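Local atomic coordinates of beta-ketoacyl-[acyl-carrier-protein] synthase FabY (Pseudomonas aeruginosa, PDB entry 4CW4), a protein that condenses acetyl-CoA with malonyl-acyl carrier protein to form the acetoacetyl-ACP primer that starts bacterial fatty acid synthesis. Residues W137-A140 with E146-V149. Sequence-based numbering, arbitrary orientation.
Sequences WSIA and EVLV
A140 and L148 face each other as a hydrogen-bonded antiparallel pair, and each donates one backbone bond to the other. L148 N reaches A140 O at 2.8 Å with a nearly straight N-H...O angle of 171°; the return bond, A140 N to L148 O at 3.0 Å, is more bent at 145°. L148 O also receives a weaker CA-H...O contact from I139 CA at 3.4 Å. In the next rung, towards the start of one strand and the end of the other, I139 and V149 form the non-hydrogen-bonded pair, beside which V149 CA lies 3.2 Å from S138 O in a second contact of this kind.

Side chains of I139, V147 and V149 gather on one face of the hairpin. The two branches of I139 divide the work: CG2, anti to the backbone N, abuts V147 CB at 3.7 Å, while CD1 at the end of the other branch lies alongside V149, 4.0 Å from its CG2. In V149 the chi1 of -176° sets CG1 anti to the backbone N and directs it to W137, whose CE3 it meets obliquely at 3.7 Å. A140 and L148 project from the reverse face.

L129, touching V147 and V149, L133 against I139, and P130 against W137 continue the apolar layer. The 147-151 strand is central in a three-stranded antiparallel sheet, with V147 and V149 bonded through their backbones to A124 and F122 of strand 120-124; S138 OG is held by H152 NE2. The centre of this contact lies about 54 Å from the centre of the chain, away from the probable active-site residues C286, H439 and H477. The chemistry thus implies a hairpin whose register is fixed by main-chain polar groups, while one apolar face, aliphatic apart from the W137 ring, packs on neighbouring loop residues.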
loop_
_atom_site.group_PDB
_atom_site.type_symbol
_atom_site.label_atom_id
_atom_site.label_comp_id
_atom_site.label_asym_id
_atom_site.label_seq_id
_atom_site.Cartn_x
_atom_site.Cartn_y
_atom_site.Cartn_z
ATOM N N TRP A 137 -26.669 36.524 -12.643
ATOM C CA TRP A 137 -27.199 36.981 -11.350
ATOM C C TRP A 137 -27.159 38.509 -11.223
ATOM O O TRP A 137 -26.205 39.157 -11.651
ATOM C CB TRP A 137 -26.428 36.370 -10.164
ATOM C CG TRP A 137 -26.569 34.882 -9.982
ATOM C CD1 TRP A 137 -27.092 33.988 -10.864
ATOM C CD2 TRP A 137 -26.188 34.123 -8.820
ATOM N NE1 TRP A 137 -27.056 32.720 -10.333
ATOM C CE2 TRP A 137 -26.503 32.775 -9.079
ATOM C CE3 TRP A 137 -25.607 34.457 -7.592
ATOM C CZ2 TRP A 137 -26.261 31.761 -8.151
ATOM C CZ3 TRP A 137 -25.375 33.452 -6.673
ATOM C CH2 TRP A 137 -25.698 32.118 -6.962
ATOM N N SER A 138 -28.209 39.057 -10.621
ATOM C CA SER A 138 -28.279 40.464 -10.244
ATOM C C SER A 138 -27.750 40.639 -8.838
ATOM O O SER A 138 -28.060 39.830 -7.974
ATOM C CB SER A 138 -29.748 40.931 -10.196
ATOM O OG SER A 138 -30.378 40.856 -11.445
ATOM N N ILE A 139 -27.002 41.715 -8.603
ATOM C CA ILE A 139 -26.527 42.069 -7.269
ATOM C C ILE A 139 -26.756 43.544 -7.036
ATOM O O ILE A 139 -26.471 44.369 -7.916
ATOM C CB ILE A 139 -25.006 41.877 -7.124
ATOM C CG1 ILE A 139 -24.555 40.603 -7.808
ATOM C CG2 ILE A 139 -24.611 41.883 -5.653
ATOM C CD1 ILE A 139 -25.012 39.332 -7.118
ATOM N N ALA A 140 -27.259 43.885 -5.853
ATOM C CA ALA A 140 -27.423 45.280 -5.480
ATOM C C ALA A 140 -27.013 45.460 -4.030
ATOM O O ALA A 140 -27.049 44.507 -3.252
ATOM C CB ALA A 140 -28.848 45.715 -5.683
ATOM N N GLU A 146 -24.396 43.232 3.624
ATOM C CA GLU A 146 -24.952 42.189 2.767
ATOM C C GLU A 146 -25.348 42.760 1.416
ATOM O O GLU A 146 -25.347 43.976 1.221
ATOM C CB GLU A 146 -26.149 41.524 3.436
ATOM C CG GLU A 146 -25.843 41.019 4.826
ATOM C CD GLU A 146 -26.454 39.665 5.102
ATOM O OE1 GLU A 146 -27.699 39.580 5.176
ATOM O OE2 GLU A 146 -25.684 38.688 5.249
ATOM N N VAL A 147 -25.667 41.870 0.481
ATOM C CA VAL A 147 -26.130 42.274 -0.843
ATOM C C VAL A 147 -27.435 41.570 -1.182
ATOM O O VAL A 147 -27.742 40.509 -0.641
ATOM C CB VAL A 147 -25.093 41.962 -1.956
ATOM C CG1 VAL A 147 -23.851 42.834 -1.795
ATOM C CG2 VAL A 147 -24.727 40.476 -1.975
ATOM N N LEU A 148 -28.185 42.180 -2.090
ATOM C CA LEU A 148 -29.455 41.635 -2.556
ATOM C C LEU A 148 -29.236 40.945 -3.895
ATOM O O LEU A 148 -28.844 41.570 -4.866
ATOM C CB LEU A 148 -30.485 42.751 -2.688
ATOM C CG LEU A 148 -31.894 42.308 -3.079
ATOM C CD1 LEU A 148 -32.507 41.367 -2.038
ATOM C CD2 LEU A 148 -32.791 43.535 -3.299
ATOM N N VAL A 149 -29.474 39.643 -3.935
ATOM C CA VAL A 149 -29.204 38.845 -5.121
ATOM C C VAL A 149 -30.498 38.383 -5.761
ATOM O O VAL A 149 -31.420 37.975 -5.065
ATOM C CB VAL A 149 -28.404 37.591 -4.737
ATOM C CG1 VAL A 149 -28.037 36.791 -5.967
ATOM C CG2 VAL A 149 -27.160 37.999 -3.962
#